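Local coordinates for protein glycosyltransferase Gtf1 (Streptococcus pneumoniae, PDB 4PQG) that belongs to the glycosyltransferases of the GT-B fold and carries an extended beta-sheet domain beside its two parallel-sheet domains, at residues Tyr399-Thr410 and Glu420-Phe431; Asp443-Pro451 and Lys468-Arg477. All coordinates share one frame; numbering follows the deposited sequence.

Both contacts involve the same six-stranded parallel sheet of the glycosyltransferase group 1 region. Interaction 1 is a buried contact: strand 404-406 pairs with strand 428-431, and the helix between them turns a carboxylate to UDP. Its chemistry is backbone ladder, apolar packing and bridging waters. Interaction 2 lies farther out, where the edge strand 447-450 meets helix 458-474. It is partly buried and buries less than half as much surface. There a tyrosine ring is covered by a lysine chain, with a polar network around it. Strands 428-431 and 447-450 are neighbours, and Glu403 of interaction 1 bonds to Tyr473 of interaction 2.

Interaction 1 of 2, residues Tyr399-Thr410 and Glu420-Phe431; sequences YSQYEVYLTAST and EAIGSGLPLIGF. With UDP (uridine-5'-diphosphate), chain C.
The ring of Tyr399 lies with one face over the backbone at Glu420 and Ala421, where helix 416-423 passes. Its CG is anti to the carbonyl carbon (chi1 -72°), which turns the ring toward that helix. Tyr399 CE2 comes 3.3 Å from Glu420 CB, and the methyl Leu426 CD1 sits at the ring edge. The hydroxyl Tyr399 OH donates to Glu420 OE1 at 2.7 Å, on the anti side and 19° out of the carboxylate plane. The same OE1 accepts from UDP O2' at 2.6 Å, and Glu420 OE2 takes UDP O3' at 3.1 Å. The carboxylate thus grips both ribose hydroxyls. Tyr399 is thus a second-shell residue that probably helps fix the rotation of the Glu420 carboxylate, and Tyr31 bonds to OE2 as well.

The strands form a parallel ladder. Tyr405 N donates to Pro427 O at 2.9 Å, Ile429 N to Tyr405 O, and Thr407 N to Ile429 O. On one face of the sheet Tyr405 CB meets Leu428 CD2 at 3.6 Å, and Ala421 CB lies against the Tyr405 ring, nearest its CD1. On the other face Leu406 and Ile429 run side by side. Past the ladder, the Phe431 ring presents its edge to Ala408 O and Ser409 O, with Phe431 CE2 3.3 Å from Ala408 O. A water bridges Phe431 N to Ser409 O. Another joins Glu403 O to Gly425 O, just ahead of the two strands.

Gly425, at positive phi, is the C-prime residue of a Schellman motif, which leads the chain from the helix toward the second strand. This is a beta-alpha-beta unit: strand 404-406, helix 416-423, strand 428-431. Strand 330-334 flanks the first strand and strand 447-450 the second. Helix 343-353 packs on Leu406 and Phe431, and helix 478-489 on Pro427.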
loop_
_atom_site.group_PDB
_atom_site.type_symbol
_atom_site.label_atom_id
_atom_site.label_comp_id
_atom_site.label_asym_id
_atom_site.label_seq_id
_atom_site.Cartn_x
_atom_site.Cartn_y
_atom_site.Cartn_z
ATOM N N TYR A 399 -15.672 -4.151 -10.441
ATOM C CA TYR A 399 -15.226 -3.998 -11.824
ATOM C C TYR A 399 -16.226 -4.541 -12.841
ATOM O O TYR A 399 -16.497 -3.895 -13.850
ATOM C CB TYR A 399 -13.932 -4.761 -12.048
ATOM C CG TYR A 399 -12.679 -4.194 -11.425
ATOM C CD1 TYR A 399 -12.066 -3.057 -11.957
ATOM C CD2 TYR A 399 -12.065 -4.840 -10.348
ATOM C CE1 TYR A 399 -10.896 -2.557 -11.414
ATOM C CE2 TYR A 399 -10.895 -4.345 -9.793
ATOM C CZ TYR A 399 -10.313 -3.205 -10.331
ATOM O OH TYR A 399 -9.138 -2.708 -9.807
ATOM N N SER A 400 -16.745 -5.738 -12.580
ATOM C CA SER A 400 -17.622 -6.415 -13.535
ATOM C C SER A 400 -19.044 -5.813 -13.585
ATOM O O SER A 400 -19.921 -6.337 -14.283
ATOM C CB SER A 400 -17.628 -7.935 -13.288
ATOM O OG SER A 400 -18.088 -8.237 -11.985
ATOM N N GLN A 401 -19.252 -4.703 -12.871
ATOM C CA GLN A 401 -20.485 -3.907 -12.976
ATOM C C GLN A 401 -20.360 -2.809 -14.050
ATOM O O GLN A 401 -21.313 -2.084 -14.333
ATOM C CB GLN A 401 -20.840 -3.277 -11.638
ATOM C CG GLN A 401 -21.114 -4.287 -10.531
ATOM C CD GLN A 401 -21.492 -3.631 -9.217
ATOM O OE1 GLN A 401 -22.447 -2.861 -9.142
ATOM N NE2 GLN A 401 -20.749 -3.950 -8.164
ATOM N N TYR A 402 -19.182 -2.717 -14.658
ATOM C CA TYR A 402 -18.874 -1.643 -15.602
ATOM C C TYR A 402 -18.539 -2.178 -16.995
ATOM O O TYR A 402 -18.348 -3.378 -17.187
ATOM C CB TYR A 402 -17.717 -0.778 -15.062
ATOM C CG TYR A 402 -18.048 -0.025 -13.788
ATOM C CD1 TYR A 402 -18.473 1.298 -13.835
ATOM C CD2 TYR A 402 -17.939 -0.643 -12.529
ATOM C CE1 TYR A 402 -18.772 1.995 -12.677
ATOM C CE2 TYR A 402 -18.235 0.049 -11.365
ATOM C CZ TYR A 402 -18.654 1.365 -11.449
ATOM O OH TYR A 402 -18.957 2.071 -10.316
ATOM N N GLU A 403 -18.455 -1.284 -17.972
ATOM C CA GLU A 403 -18.146 -1.711 -19.315
ATOM C C GLU A 403 -16.686 -1.563 -19.708
ATOM O O GLU A 403 -16.108 -2.502 -20.267
ATOM C CB GLU A 403 -19.077 -1.043 -20.325
ATOM C CG GLU A 403 -20.494 -1.602 -20.247
ATOM C CD GLU A 403 -21.415 -1.061 -21.324
ATOM O OE1 GLU A 403 -21.171 0.059 -21.828
ATOM O OE2 GLU A 403 -22.395 -1.760 -21.659
ATOM N N VAL A 404 -16.090 -0.405 -19.408
ATOM C CA VAL A 404 -14.745 -0.090 -19.875
ATOM C C VAL A 404 -13.928 0.576 -18.756
ATOM O O VAL A 404 -14.463 1.374 -17.986
ATOM C CB VAL A 404 -14.773 0.856 -21.102
ATOM C CG1 VAL A 404 -13.351 1.239 -21.545
ATOM C CG2 VAL A 404 -15.540 0.228 -22.271
ATOM N N TYR A 405 -12.641 0.244 -18.696
ATOM C CA TYR A 405 -11.711 0.835 -17.734
ATOM C C TYR A 405 -10.834 1.866 -18.445
ATOM O O TYR A 405 -10.323 1.589 -19.528
ATOM C CB TYR A 405 -10.819 -0.255 -17.104
ATOM C CG TYR A 405 -9.922 0.273 -15.994
ATOM C CD1 TYR A 405 -10.294 0.155 -14.656
ATOM C CD2 TYR A 405 -8.701 0.896 -16.289
ATOM C CE1 TYR A 405 -9.481 0.657 -13.639
ATOM C CE2 TYR A 405 -7.889 1.408 -15.281
ATOM C CZ TYR A 405 -8.285 1.285 -13.963
ATOM O OH TYR A 405 -7.479 1.793 -12.962
ATOM N N LEU A 406 -10.645 3.023 -17.802
ATOM C CA LEU A 406 -9.760 4.107 -18.276
ATOM C C LEU A 406 -8.547 4.385 -17.359
ATOM O O LEU A 406 -8.673 4.419 -16.153
ATOM C CB LEU A 406 -10.556 5.412 -18.378
ATOM C CG LEU A 406 -11.846 5.467 -19.195
ATOM C CD1 LEU A 406 -12.405 6.883 -19.145
ATOM C CD2 LEU A 406 -11.572 5.035 -20.631
ATOM N N THR A 407 -7.392 4.650 -17.965
ATOM C CA THR A 407 -6.172 5.021 -17.248
ATOM C C THR A 407 -5.471 6.056 -18.104
ATOM O O THR A 407 -5.393 5.913 -19.333
ATOM C CB THR A 407 -5.224 3.806 -17.005
ATOM O OG1 THR A 407 -3.903 4.281 -16.695
ATOM C CG2 THR A 407 -5.134 2.908 -18.256
ATOM N N ALA A 408 -5.005 7.101 -17.426
ATOM C CA ALA A 408 -4.145 8.134 -17.984
ATOM C C ALA A 408 -2.807 8.159 -17.243
ATOM O O ALA A 408 -2.060 9.132 -17.315
ATOM C CB ALA A 408 -4.845 9.472 -17.876
ATOM N N SER A 409 -2.522 7.095 -16.495
ATOM C CA SER A 409 -1.230 6.964 -15.853
ATOM C C SER A 409 -0.130 6.946 -16.906
ATOM O O SER A 409 -0.230 6.243 -17.929
ATOM C CB SER A 409 -1.169 5.690 -14.993
ATOM O OG SER A 409 0.126 5.518 -14.450
ATOM N N THR A 410 0.917 7.721 -16.649
ATOM C CA THR A 410 2.026 7.818 -17.568
ATOM C C THR A 410 3.103 6.744 -17.349
ATOM O O THR A 410 4.092 6.698 -18.091
ATOM C CB THR A 410 2.629 9.246 -17.555
ATOM O OG1 THR A 410 2.625 9.748 -16.206
ATOM C CG2 THR A 410 1.753 10.177 -18.408
ATOM N N GLU A 420 -6.711 -6.584 -12.564
ATOM C CA GLU A 420 -8.017 -6.771 -11.969
ATOM C C GLU A 420 -9.111 -6.432 -12.974
ATOM O O GLU A 420 -10.055 -7.214 -13.155
ATOM C CB GLU A 420 -8.139 -5.953 -10.676
ATOM C CG GLU A 420 -7.290 -6.519 -9.528
ATOM C CD GLU A 420 -7.011 -5.526 -8.385
ATOM O OE1 GLU A 420 -7.723 -4.498 -8.285
ATOM O OE2 GLU A 420 -6.058 -5.786 -7.600
ATOM N N ALA A 421 -8.973 -5.291 -13.649
ATOM C CA ALA A 421 -9.933 -4.887 -14.684
ATOM C C ALA A 421 -10.110 -5.936 -15.807
ATOM O O ALA A 421 -11.232 -6.294 -16.131
ATOM C CB ALA A 421 -9.571 -3.511 -15.245
ATOM N N ILE A 422 -9.028 -6.436 -16.390
ATOM C CA ILE A 422 -9.173 -7.420 -17.485
ATOM C C ILE A 422 -9.689 -8.786 -16.993
ATOM O O ILE A 422 -10.369 -9.506 -17.737
ATOM C CB ILE A 422 -7.888 -7.618 -18.344
ATOM C CG1 ILE A 422 -6.742 -8.211 -17.521
ATOM C CG2 ILE A 422 -7.475 -6.314 -19.032
ATOM C CD1 ILE A 422 -5.703 -8.934 -18.353
ATOM N N GLY A 423 -9.344 -9.138 -15.752
ATOM C CA GLY A 423 -9.870 -10.342 -15.100
ATOM C C GLY A 423 -11.374 -10.300 -14.901
ATOM O O GLY A 423 -12.008 -11.342 -14.760
ATOM N N SER A 424 -11.937 -9.094 -14.876
ATOM C CA SER A 424 -13.382 -8.888 -14.840
ATOM C C SER A 424 -13.947 -8.483 -16.226
ATOM O O SER A 424 -15.055 -7.941 -16.329
ATOM C CB SER A 424 -13.741 -7.826 -13.794
ATOM O OG SER A 424 -13.762 -8.361 -12.479
ATOM N N GLY A 425 -13.165 -8.729 -17.273
ATOM C CA GLY A 425 -13.605 -8.521 -18.652
ATOM C C GLY A 425 -13.788 -7.068 -19.057
ATOM O O GLY A 425 -14.693 -6.736 -19.837
ATOM N N LEU A 426 -12.937 -6.191 -18.538
ATOM C CA LEU A 426 -13.015 -4.791 -18.964
ATOM C C LEU A 426 -11.999 -4.526 -20.039
ATOM O O LEU A 426 -10.821 -4.864 -19.875
ATOM C CB LEU A 426 -12.813 -3.820 -17.786
ATOM C CG LEU A 426 -13.847 -3.852 -16.654
ATOM C CD1 LEU A 426 -13.498 -2.856 -15.558
ATOM C CD2 LEU A 426 -15.240 -3.577 -17.180
ATOM N N PRO A 427 -12.449 -3.932 -21.160
ATOM C CA PRO A 427 -11.496 -3.359 -22.100
ATOM C C PRO A 427 -10.764 -2.217 -21.407
ATOM O O PRO A 427 -11.324 -1.602 -20.495
ATOM C CB PRO A 427 -12.394 -2.797 -23.214
ATOM C CG PRO A 427 -13.652 -3.597 -23.105
ATOM C CD PRO A 427 -13.840 -3.761 -21.624
ATOM N N LEU A 428 -9.532 -1.953 -21.832
ATOM C CA LEU A 428 -8.729 -0.869 -21.258
ATOM C C LEU A 428 -8.413 0.192 -22.307
ATOM O O LEU A 428 -8.063 -0.137 -23.433
ATOM C CB LEU A 428 -7.417 -1.413 -20.675
ATOM C CG LEU A 428 -7.426 -2.659 -19.785
ATOM C CD1 LEU A 428 -6.014 -2.972 -19.318
ATOM C CD2 LEU A 428 -8.336 -2.473 -18.589
ATOM N N ILE A 429 -8.525 1.465 -21.939
ATOM C CA ILE A 429 -7.977 2.549 -22.778
ATOM C C ILE A 429 -6.893 3.291 -21.994
ATOM O O ILE A 429 -7.182 3.861 -20.950
ATOM C CB ILE A 429 -9.077 3.543 -23.235
ATOM C CG1 ILE A 429 -10.188 2.815 -24.016
ATOM C CG2 ILE A 429 -8.461 4.666 -24.056
ATOM C CD1 ILE A 429 -11.425 3.667 -24.284
ATOM N N GLY A 430 -5.658 3.274 -22.493
ATOM C CA GLY A 430 -4.552 3.928 -21.801
ATOM C C GLY A 430 -3.420 4.380 -22.696
ATOM O O GLY A 430 -3.421 4.124 -23.907
ATOM N N PHE A 431 -2.446 5.055 -22.099
ATOM C CA PHE A 431 -1.276 5.509 -22.840
ATOM C C PHE A 431 -0.376 4.347 -23.261
ATOM O O PHE A 431 -0.256 3.345 -22.539
ATOM C CB PHE A 431 -0.454 6.480 -21.999
ATOM C CG PHE A 431 -1.029 7.865 -21.904
ATOM C CD1 PHE A 431 -1.227 8.652 -23.046
ATOM C CD2 PHE A 431 -1.323 8.420 -20.656
ATOM C CE1 PHE A 431 -1.720 9.946 -22.938
ATOM C CE2 PHE A 431 -1.825 9.715 -20.553
ATOM C CZ PHE A 431 -2.021 10.477 -21.697
HETATM N N1 UDP C . -7.412 -0.239 -4.736
HETATM C C2 UDP C . -8.498 -0.559 -3.893
HETATM N N3 UDP C . -9.536 0.262 -3.838
HETATM C C4 UDP C . -9.599 1.398 -4.548
HETATM C C5 UDP C . -8.542 1.755 -5.390
HETATM C C6 UDP C . -7.441 0.895 -5.468
HETATM O O2 UDP C . -8.502 -1.612 -3.206
HETATM O O4 UDP C . -10.618 2.116 -4.440
HETATM C "C1'" UDP C . -6.293 -1.191 -4.807
HETATM C "C2'" UDP C . -6.369 -1.936 -6.137
HETATM O "O2'" UDP C . -7.231 -3.091 -6.111
HETATM C "C3'" UDP C . -4.931 -2.321 -6.441
HETATM C "C4'" UDP C . -4.107 -1.282 -5.684
HETATM O "O4'" UDP C . -5.018 -0.549 -4.848
HETATM O "O3'" UDP C . -4.635 -3.624 -5.925
HETATM C "C5'" UDP C . -3.415 -0.286 -6.612
HETATM O "O5'" UDP C . -2.352 -0.952 -7.271
HETATM P PA UDP C . -1.786 -0.438 -8.682
HETATM O O1A UDP C . -0.655 -1.338 -9.103
HETATM O O2A UDP C . -2.977 -0.298 -9.600
HETATM O O3A UDP C . -1.359 1.106 -8.488
HETATM P PB UDP C . -0.249 1.788 -7.544
HETATM O O1B UDP C . 0.389 2.830 -8.435
HETATM O O2B UDP C . -1.033 2.351 -6.369
HETATM O O3B UDP C . 0.738 0.693 -7.187
HETATM O O HOH W 1 -15.705 -7.875 -10.700
HETATM O O HOH W 2 -16.906 -5.046 -20.531
HETATM O O HOH W 3 -2.406 5.254 -19.194
#

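Interaction 2 of 2, residues Asp443-Pro451 and Lys468-Arg477; sequences DGQNGYLIP and KICQLYQENR
Tyr448 and Lys468 make the centre of this contact. The lysine chain lies across one face of the tyrosine ring. Lys468 CD stands 3.8 Å from the ring centroid, a CH-pi contact offset toward the rim. Lys468 NZ follows over the same face at 4.1 Å from the centroid, a cation-pi contact 27° off the ring normal. The lysine is bent at chi2 (-54°) and then extended, which carries the ammonium along the ring. Leu472 CB meets the ring edge, 4.0 Å from Tyr448 CE2. The far end of the ring reaches Gln471, with Tyr448 OH 3.4 Å from Gln471 CG. Ring and amide planes are 29° apart. Beside this group Ile450 CD1 packs on Lys468 CG, the two side chains passing alongside with opposite headings.

A polar chain probably helps position these groups. Lys468 NZ donates to Gln471 OE1 at 2.8 Å. Gln471 NE2 in turn donates to Glu475 OE1, which lies in the amide plane. Both ends of the amide are thereby tied, which sets the orientation of the amide. One water joins Tyr448 OH to Glu475 OE1. Another links Lys468 NZ to Asp443 OD1, and that oxygen also accepts from Leu449 N at 2.8 Å. Arg477, bent twice along its chain, directs its guanidinium edge to the Gly444 carbonyl, although the modelled distance is too short to be trusted in detail.

A Schellman motif, with Asn476 as C-prime, finishes helix 458-474, after which the chain turns to Arg477. Strand 447-450 is the outermost strand here and bonds to strand 428-431. Helix 458-474 covers one face of the sheet, its Ile469 and Leu472 touching strand 404-406. Met481 of helix 478-489 touches both Tyr448 and Leu472.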
loop_
_atom_site.group_PDB
_atom_site.type_symbol
_atom_site.label_atom_id
_atom_site.label_comp_id
_atom_site.label_asym_id
_atom_site.label_seq_id
_atom_site.Cartn_x
_atom_site.Cartn_y
_atom_site.Cartn_z
ATOM N N ASP A 443 -3.614 -3.190 -28.611
ATOM C CA ASP A 443 -4.300 -2.097 -29.294
ATOM C C ASP A 443 -5.259 -2.634 -30.344
ATOM O O ASP A 443 -4.860 -3.405 -31.215
ATOM C CB ASP A 443 -3.309 -1.130 -29.943
ATOM C CG ASP A 443 -4.000 0.096 -30.525
ATOM O OD1 ASP A 443 -4.809 0.721 -29.810
ATOM O OD2 ASP A 443 -3.751 0.427 -31.707
ATOM N N GLY A 444 -6.520 -2.233 -30.234
ATOM C CA GLY A 444 -7.537 -2.612 -31.194
ATOM C C GLY A 444 -8.171 -3.964 -30.929
ATOM O O GLY A 444 -9.140 -4.319 -31.597
ATOM N N GLN A 445 -7.630 -4.725 -29.974
ATOM C CA GLN A 445 -8.145 -6.067 -29.666
ATOM C C GLN A 445 -8.888 -6.087 -28.340
ATOM O O GLN A 445 -9.991 -6.632 -28.256
ATOM C CB GLN A 445 -7.019 -7.117 -29.642
ATOM C CG GLN A 445 -6.241 -7.295 -30.950
ATOM C CD GLN A 445 -7.091 -7.808 -32.108
ATOM O OE1 GLN A 445 -8.132 -8.446 -31.912
ATOM N NE2 GLN A 445 -6.650 -7.519 -33.330
ATOM N N ASN A 446 -8.286 -5.516 -27.289
ATOM C CA ASN A 446 -9.004 -5.414 -26.015
ATOM C C ASN A 446 -9.140 -3.976 -25.523
ATOM O O ASN A 446 -9.378 -3.727 -24.343
ATOM C CB ASN A 446 -8.394 -6.347 -24.941
ATOM C CG ASN A 446 -7.099 -5.814 -24.365
ATOM O OD1 ASN A 446 -6.209 -5.371 -25.102
ATOM N ND2 ASN A 446 -6.977 -5.859 -23.032
ATOM N N GLY A 447 -9.022 -3.032 -26.448
ATOM C CA GLY A 447 -9.083 -1.622 -26.099
ATOM C C GLY A 447 -8.152 -0.859 -27.006
ATOM O O GLY A 447 -7.930 -1.258 -28.165
ATOM N N TYR A 448 -7.600 0.231 -26.480
ATOM C CA TYR A 448 -6.727 1.108 -27.256
ATOM C C TYR A 448 -5.522 1.639 -26.486
ATOM O O TYR A 448 -5.633 2.034 -25.329
ATOM C CB TYR A 448 -7.499 2.311 -27.757
ATOM C CG TYR A 448 -8.682 2.009 -28.632
ATOM C CD1 TYR A 448 -8.520 1.446 -29.908
ATOM C CD2 TYR A 448 -9.970 2.320 -28.201
ATOM C CE1 TYR A 448 -9.623 1.184 -30.713
ATOM C CE2 TYR A 448 -11.068 2.074 -29.000
ATOM C CZ TYR A 448 -10.889 1.511 -30.251
ATOM O OH TYR A 448 -12.002 1.270 -31.021
ATOM N N LEU A 449 -4.381 1.657 -27.160
ATOM C CA LEU A 449 -3.215 2.338 -26.682
ATOM C C LEU A 449 -3.134 3.703 -27.358
ATOM O O LEU A 449 -3.134 3.803 -28.578
ATOM C CB LEU A 449 -1.959 1.509 -26.953
ATOM C CG LEU A 449 -1.754 0.275 -26.068
ATOM C CD1 LEU A 449 -0.623 -0.588 -26.613
ATOM C CD2 LEU A 449 -1.468 0.652 -24.626
ATOM N N ILE A 450 -3.084 4.751 -26.551
ATOM C CA ILE A 450 -3.012 6.113 -27.060
ATOM C C ILE A 450 -1.570 6.609 -27.016
ATOM O O ILE A 450 -0.944 6.566 -25.960
ATOM C CB ILE A 450 -3.963 7.035 -26.271
ATOM C CG1 ILE A 450 -5.403 6.526 -26.450
ATOM C CG2 ILE A 450 -3.786 8.500 -26.686
ATOM C CD1 ILE A 450 -6.477 7.320 -25.743
ATOM N N PRO A 451 -1.033 7.077 -28.167
ATOM C CA PRO A 451 0.332 7.598 -28.198
ATOM C C PRO A 451 0.476 8.666 -27.137
ATOM O O PRO A 451 -0.442 9.444 -26.932
ATOM C CB PRO A 451 0.442 8.239 -29.591
ATOM C CG PRO A 451 -0.599 7.559 -30.405
ATOM C CD PRO A 451 -1.716 7.244 -29.459
ATOM N N LYS A 468 -11.349 8.054 -28.587
ATOM C CA LYS A 468 -11.209 6.611 -28.436
ATOM C C LYS A 468 -12.388 5.955 -27.719
ATOM O O LYS A 468 -12.841 4.865 -28.111
ATOM C CB LYS A 468 -9.871 6.248 -27.787
ATOM C CG LYS A 468 -8.703 6.272 -28.762
ATOM C CD LYS A 468 -9.008 5.394 -29.973
ATOM C CE LYS A 468 -7.863 5.376 -30.951
ATOM N NZ LYS A 468 -8.166 4.453 -32.075
ATOM N N ILE A 469 -12.886 6.614 -26.678
ATOM C CA ILE A 469 -14.082 6.158 -25.979
ATOM C C ILE A 469 -15.225 6.094 -26.989
ATOM O O ILE A 469 -15.862 5.050 -27.127
ATOM C CB ILE A 469 -14.468 7.090 -24.800
ATOM C CG1 ILE A 469 -13.435 6.981 -23.657
ATOM C CG2 ILE A 469 -15.863 6.764 -24.286
ATOM C CD1 ILE A 469 -13.370 8.195 -22.749
ATOM N N CYS A 470 -15.462 7.210 -27.688
ATOM C CA CYS A 470 -16.532 7.300 -28.686
ATOM C C CYS A 470 -16.414 6.218 -29.758
ATOM O O CYS A 470 -17.402 5.571 -30.081
ATOM C CB CYS A 470 -16.564 8.695 -29.318
ATOM S SG CYS A 470 -17.206 9.951 -28.198
ATOM N N GLN A 471 -15.200 5.998 -30.265
ATOM C CA GLN A 471 -14.932 4.950 -31.247
ATOM C C GLN A 471 -15.277 3.527 -30.779
ATOM O O GLN A 471 -15.767 2.705 -31.574
ATOM C CB GLN A 471 -13.476 5.007 -31.712
ATOM C CG GLN A 471 -13.134 3.991 -32.795
ATOM C CD GLN A 471 -11.666 3.996 -33.159
ATOM O OE1 GLN A 471 -10.890 4.802 -32.647
ATOM N NE2 GLN A 471 -11.275 3.096 -34.050
ATOM N N LEU A 472 -15.032 3.235 -29.500
ATOM C CA LEU A 472 -15.298 1.895 -28.948
ATOM C C LEU A 472 -16.784 1.574 -29.024
ATOM O O LEU A 472 -17.176 0.463 -29.387
ATOM C CB LEU A 472 -14.807 1.798 -27.490
ATOM C CG LEU A 472 -14.913 0.463 -26.744
ATOM C CD1 LEU A 472 -13.823 0.404 -25.677
ATOM C CD2 LEU A 472 -16.290 0.265 -26.109
ATOM N N TYR A 473 -17.603 2.559 -28.678
ATOM C CA TYR A 473 -19.033 2.382 -28.695
ATOM C C TYR A 473 -19.603 2.474 -30.114
ATOM O O TYR A 473 -20.419 1.635 -30.515
ATOM C CB TYR A 473 -19.692 3.392 -27.765
ATOM C CG TYR A 473 -19.569 3.014 -26.308
ATOM C CD1 TYR A 473 -20.411 2.055 -25.744
ATOM C CD2 TYR A 473 -18.612 3.614 -25.487
ATOM C CE1 TYR A 473 -20.308 1.706 -24.404
ATOM C CE2 TYR A 473 -18.499 3.273 -24.149
ATOM C CZ TYR A 473 -19.342 2.319 -23.608
ATOM O OH TYR A 473 -19.233 1.980 -22.275
ATOM N N GLN A 474 -19.142 3.467 -30.871
ATOM C CA GLN A 474 -19.682 3.746 -32.200
ATOM C C GLN A 474 -19.324 2.662 -33.212
ATOM O O GLN A 474 -20.119 2.378 -34.102
ATOM C CB GLN A 474 -19.266 5.146 -32.685
ATOM C CG GLN A 474 -19.925 6.267 -31.880
ATOM C CD GLN A 474 -19.453 7.674 -32.242
ATOM O OE1 GLN A 474 -18.328 7.883 -32.713
ATOM N NE2 GLN A 474 -20.321 8.653 -32.005
ATOM N N GLU A 475 -18.146 2.049 -33.067
ATOM C CA GLU A 475 -17.770 0.900 -33.900
ATOM C C GLU A 475 -18.155 -0.449 -33.273
ATOM O O GLU A 475 -17.723 -1.503 -33.750
ATOM C CB GLU A 475 -16.277 0.935 -34.260
ATOM C CG GLU A 475 -15.828 2.247 -34.894
ATOM C CD GLU A 475 -14.425 2.193 -35.467
ATOM O OE1 GLU A 475 -13.638 1.305 -35.084
ATOM O OE2 GLU A 475 -14.097 3.057 -36.308
ATOM N N ASN A 476 -18.963 -0.410 -32.211
ATOM C CA ASN A 476 -19.507 -1.617 -31.583
ATOM C C ASN A 476 -18.452 -2.627 -31.152
ATOM O O ASN A 476 -18.603 -3.823 -31.397
ATOM C CB ASN A 476 -20.500 -2.304 -32.528
ATOM C CG ASN A 476 -21.925 -2.165 -32.066
ATOM O OD1 ASN A 476 -22.570 -1.137 -32.306
ATOM N ND2 ASN A 476 -22.433 -3.201 -31.394
ATOM N N ARG A 477 -17.384 -2.150 -30.519
ATOM C CA ARG A 477 -16.239 -3.012 -30.230
ATOM C C ARG A 477 -16.313 -3.723 -28.869
ATOM O O ARG A 477 -15.495 -4.597 -28.585
ATOM C CB ARG A 477 -14.915 -2.240 -30.380
ATOM C CG ARG A 477 -14.735 -1.510 -31.715
ATOM C CD ARG A 477 -14.245 -2.417 -32.835
ATOM N NE ARG A 477 -12.942 -2.994 -32.527
ATOM C CZ ARG A 477 -12.724 -4.289 -32.316
ATOM N NH1 ARG A 477 -13.716 -5.166 -32.419
ATOM N NH2 ARG A 477 -11.507 -4.719 -32.024
HETATM O O HOH W 4 -5.500 2.692 -31.650
HETATM O O HOH W 5 -11.485 0.124 -33.339
#